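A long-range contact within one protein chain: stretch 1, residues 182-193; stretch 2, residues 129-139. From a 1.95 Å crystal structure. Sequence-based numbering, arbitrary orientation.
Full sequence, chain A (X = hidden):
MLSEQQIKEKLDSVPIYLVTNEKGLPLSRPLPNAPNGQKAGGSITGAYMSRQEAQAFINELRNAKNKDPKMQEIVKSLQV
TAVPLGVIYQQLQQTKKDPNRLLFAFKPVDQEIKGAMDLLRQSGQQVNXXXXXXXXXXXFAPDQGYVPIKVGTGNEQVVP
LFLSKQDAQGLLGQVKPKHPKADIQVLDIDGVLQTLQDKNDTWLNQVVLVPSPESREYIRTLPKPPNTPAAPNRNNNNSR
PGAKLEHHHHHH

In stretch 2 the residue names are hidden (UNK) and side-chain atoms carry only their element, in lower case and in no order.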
# COMPACT_ATOMS: atom_id res chain seq x y z
N ALA A 182 1.38 14.92 -21.51
CA ALA A 182 1.66 13.97 -20.40
C ALA A 182 0.68 14.13 -19.23
O ALA A 182 0.22 15.22 -18.93
CB ALA A 182 3.10 14.10 -19.93
N ASP A 183 0.34 13.01 -18.59
CA ASP A 183 -0.55 13.07 -17.44
C ASP A 183 -0.24 11.99 -16.42
O ASP A 183 0.62 11.13 -16.65
CB ASP A 183 -2.01 13.00 -17.88
CG ASP A 183 -2.45 11.60 -18.25
OD1 ASP A 183 -1.60 10.74 -18.52
OD2 ASP A 183 -3.67 11.36 -18.28
N ILE A 184 -0.96 12.05 -15.31
CA ILE A 184 -0.86 11.02 -14.28
C ILE A 184 -2.12 10.16 -14.33
O ILE A 184 -3.21 10.69 -14.19
CB ILE A 184 -0.75 11.64 -12.88
CG1 ILE A 184 0.43 12.61 -12.83
CG2 ILE A 184 -0.60 10.51 -11.82
CD1 ILE A 184 0.56 13.39 -11.50
N GLN A 185 -1.97 8.85 -14.51
CA GLN A 185 -3.08 7.90 -14.37
C GLN A 185 -3.28 7.44 -12.93
O GLN A 185 -2.33 7.07 -12.22
CB GLN A 185 -2.84 6.65 -15.22
CG GLN A 185 -4.08 5.80 -15.42
CD GLN A 185 -3.79 4.49 -16.13
OE1 GLN A 185 -2.64 4.09 -16.28
NE2 GLN A 185 -4.84 3.82 -16.59
N VAL A 186 -4.54 7.45 -12.50
CA VAL A 186 -4.90 6.89 -11.21
C VAL A 186 -5.12 5.38 -11.34
O VAL A 186 -5.90 4.89 -12.18
CB VAL A 186 -6.13 7.56 -10.63
CG1 VAL A 186 -6.44 6.95 -9.27
CG2 VAL A 186 -5.85 9.02 -10.50
N LEU A 187 -4.37 4.63 -10.53
CA LEU A 187 -4.48 3.19 -10.45
C LEU A 187 -4.82 2.84 -8.99
O LEU A 187 -4.91 3.72 -8.15
CB LEU A 187 -3.16 2.52 -10.83
CG LEU A 187 -2.64 2.80 -12.25
CD1 LEU A 187 -1.16 2.48 -12.37
CD2 LEU A 187 -3.47 2.03 -13.29
N ASP A 188 -5.03 1.58 -8.72
CA ASP A 188 -5.07 1.11 -7.35
C ASP A 188 -4.34 -0.20 -7.21
O ASP A 188 -4.15 -0.93 -8.18
CB ASP A 188 -6.50 1.02 -6.80
CG ASP A 188 -7.32 0.01 -7.49
OD1 ASP A 188 -6.91 -1.15 -7.53
OD2 ASP A 188 -8.42 0.36 -7.98
N ILE A 189 -3.89 -0.47 -5.99
CA ILE A 189 -3.01 -1.60 -5.72
C ILE A 189 -3.62 -2.96 -6.06
O ILE A 189 -2.92 -3.86 -6.51
CB ILE A 189 -2.52 -1.59 -4.26
CG1 ILE A 189 -1.39 -2.60 -4.07
CG2 ILE A 189 -3.65 -1.93 -3.31
CD1 ILE A 189 -0.13 -2.13 -4.74
N ASP A 190 -4.91 -3.12 -5.83
CA ASP A 190 -5.57 -4.38 -6.21
C ASP A 190 -5.56 -4.62 -7.74
O ASP A 190 -5.29 -5.70 -8.20
CB ASP A 190 -7.01 -4.39 -5.69
CG ASP A 190 -7.06 -4.45 -4.17
OD1 ASP A 190 -6.74 -5.52 -3.63
OD2 ASP A 190 -7.40 -3.42 -3.52
N GLY A 191 -5.80 -3.57 -8.51
CA GLY A 191 -5.80 -3.67 -9.98
C GLY A 191 -4.43 -3.97 -10.57
O GLY A 191 -4.30 -4.82 -11.46
N VAL A 192 -3.41 -3.26 -10.10
CA VAL A 192 -2.02 -3.51 -10.47
C VAL A 192 -1.66 -4.95 -10.10
O VAL A 192 -1.17 -5.70 -10.93
CB VAL A 192 -1.07 -2.53 -9.79
CG1 VAL A 192 0.41 -2.96 -9.92
CG2 VAL A 192 -1.27 -1.12 -10.32
N LEU A 193 -1.95 -5.35 -8.87
CA LEU A 193 -1.58 -6.72 -8.46
C LEU A 193 -2.21 -7.81 -9.38
O LEU A 193 -1.54 -8.76 -9.80
CB LEU A 193 -1.93 -6.92 -6.97
CG LEU A 193 -1.57 -8.28 -6.39
CD1 LEU A 193 -0.04 -8.45 -6.29
CD2 LEU A 193 -2.23 -8.44 -5.03
N UNK A 129 -16.48 8.54 -4.63
CA UNK A 129 -15.56 8.00 -3.60
C UNK A 129 -14.49 7.05 -4.21
O UNK A 129 -14.73 6.43 -5.25
n UNK A 129 -18.07 4.05 -1.88
c UNK A 129 -16.34 7.32 -2.46
o UNK A 129 -17.91 5.90 -0.62
c UNK A 129 -16.64 5.83 -2.68
c UNK A 129 -17.60 5.26 -1.63
N UNK A 130 -13.33 6.96 -3.55
CA UNK A 130 -12.24 6.07 -3.99
C UNK A 130 -12.04 4.83 -3.10
O UNK A 130 -11.84 4.95 -1.89
c UNK A 130 -8.96 5.59 -7.14
c UNK A 130 -9.91 6.25 -6.34
c UNK A 130 -8.93 5.28 -4.38
c UNK A 130 -9.89 6.11 -4.96
c UNK A 130 -10.91 6.82 -4.11
c UNK A 130 -7.98 4.62 -5.16
c UNK A 130 -7.99 4.77 -6.55
N UNK A 131 -12.09 3.66 -3.72
CA UNK A 131 -11.81 2.40 -3.04
C UNK A 131 -10.35 1.97 -3.18
O UNK A 131 -9.69 2.18 -4.21
c UNK A 131 -14.23 1.61 -3.47
n UNK A 131 -17.23 -0.17 -5.04
c UNK A 131 -16.51 0.70 -4.06
c UNK A 131 -12.73 1.29 -3.57
c UNK A 131 -15.04 0.72 -4.41
N UNK A 132 -9.85 1.36 -2.13
CA UNK A 132 -8.51 0.76 -2.14
C UNK A 132 -7.44 1.85 -2.02
O UNK A 132 -7.74 3.05 -1.86
o UNK A 132 -7.15 -0.96 -3.26
c UNK A 132 -8.29 -0.12 -3.39
N UNK A 133 -6.19 1.42 -2.13
CA UNK A 133 -5.03 2.30 -1.98
C UNK A 133 -4.67 2.80 -3.37
O UNK A 133 -4.41 2.00 -4.24
c UNK A 133 -2.61 2.47 -1.26
c UNK A 133 -3.82 1.54 -1.44
c UNK A 133 -4.16 0.87 -0.07
N UNK A 134 -4.69 4.12 -3.59
CA UNK A 134 -4.37 4.54 -4.95
C UNK A 134 -2.87 4.46 -5.24
O UNK A 134 -2.05 4.37 -4.31
c UNK A 134 -5.10 5.24 -2.73
c UNK A 134 -4.83 6.01 -5.01
c UNK A 134 -4.89 6.45 -3.61
N UNK A 135 -2.56 4.41 -6.53
CA UNK A 135 -1.20 4.55 -7.05
C UNK A 135 -1.24 5.47 -8.28
O UNK A 135 -2.28 5.61 -8.94
c UNK A 135 -0.64 2.17 -6.28
c UNK A 135 -0.62 3.19 -7.41
c UNK A 135 1.91 1.18 -6.35
s UNK A 135 0.28 0.66 -6.68
N UNK A 136 -0.11 6.07 -8.62
CA UNK A 136 -0.09 7.08 -9.63
C UNK A 136 1.00 6.77 -10.60
O UNK A 136 2.13 6.52 -10.18
c UNK A 136 -2.07 9.30 -8.12
c UNK A 136 -2.95 9.56 -7.07
c UNK A 136 -0.83 8.73 -7.87
c UNK A 136 -2.59 9.22 -5.77
c UNK A 136 -0.50 8.39 -6.58
c UNK A 136 -1.38 8.63 -5.53
c UNK A 136 0.12 8.45 -9.00
N UNK A 137 0.67 6.78 -11.90
CA UNK A 137 1.65 6.44 -12.91
C UNK A 137 1.63 7.51 -13.98
O UNK A 137 0.54 7.93 -14.44
c UNK A 137 1.35 5.05 -13.52
N UNK A 138 2.82 7.98 -14.35
CA UNK A 138 2.94 9.03 -15.35
C UNK A 138 2.92 8.45 -16.75
O UNK A 138 3.58 7.46 -17.02
c UNK A 138 4.09 10.53 -13.78
c UNK A 138 4.44 10.88 -16.28
c UNK A 138 4.21 9.84 -15.12
N UNK A 139 2.15 9.08 -17.63
CA UNK A 139 2.04 8.60 -19.01
C UNK A 139 2.44 9.72 -19.92
O UNK A 139 2.24 10.89 -19.60
c UNK A 139 -3.67 7.53 -18.77
c UNK A 139 0.62 8.19 -19.35
c UNK A 139 0.01 7.16 -18.44
n UNK A 139 -2.36 7.76 -18.71
n UNK A 139 -4.52 8.52 -18.50
n UNK A 139 -4.14 6.33 -19.09
c UNK A 139 -1.34 6.75 -18.96

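Position 129 has three carbons, the third carrying one oxygen and one nitrogen: a carboxamide on a two-carbon arm, Gln129. It lies out of reach of stretch 1. At 130 one carbon leads to a six-carbon ring with no hydroxyl, so this is Phe130; its CE1 lies 3.6 Å from Val186 CG1, and Leu187 O meets the ring edge. Position 131 runs four carbons to a terminal nitrogen, Lys131, and that end leads away from the partner.

One carbon and one oxygen at 132 make Ser132. Its OG donates a very short hydrogen bond, 2.5 Å, to Asp190 OD2 in the first turn of the helix. Position 133 has a carbon bearing two more, Val133; its CB packs 3.9 Å from Ile189 CG2, while its backbone O accepts from Ile189 N at 3.1 Å. At 134 three carbons close onto the backbone nitrogen: Pro134. Lacking an N-H, it costs this pairing nothing, since its pair with Asp188 is a non-hydrogen-bonded one.

Position 135 is an unbranched chain of two carbons, sulfur and carbon, Met135. Its SD reaches Ile189 CD1 at 3.4 Å and Val192 CG2 at 4.3 Å, so a strand residue also touches the helix. Position 136 again shows one carbon and a six-carbon ring, Phe136, whose CB lies 3.6 Å from Ile184 CG2. A single carbon at 137 means Ala137; Leu187 CD1 packs on this CB at 3.8 Å. Position 138 is another carbon bearing two, Val138, with CG2 4.3 Å from Ile184 CG1.

At 139 three carbons, a nitrogen and a carbon bearing two nitrogens spell Arg139. Its guanidinium grips Asp183 twice, NE to OD1 at 3.1 Å and NH2 to OD2 at 3.0 Å, a salt bridge with the carboxylate near the guanidinium plane. Gln185 CD lies over one face, 3.5 Å from NH1.

The contact works as an antiparallel strand pair held together by a backbone ladder. Reciprocal hydrogen bonds join Asp183 with Arg139, Gln185 with Ala137 and Leu187 with Met135, and side chains alternate between faces. The side-chain matches are what is specific to this register: Ile184 against Phe136 and Val138 on one face, Leu187 against Met135 and Ala137 on the other, which ends in the Asp183–Arg139 salt bridge. Where the strand gives way to helix, Asp188 OD1 caps Gly191 N at 2.8 Å, and Ser132 and Val133 bind the first turn. The rule is economical: backbone pairing joins the strands, apolar side chains pack against each other on the faces of the sheet, and polar side chains fasten both ends.

Stretch 2 (129-139) QFKSVPMFAVR
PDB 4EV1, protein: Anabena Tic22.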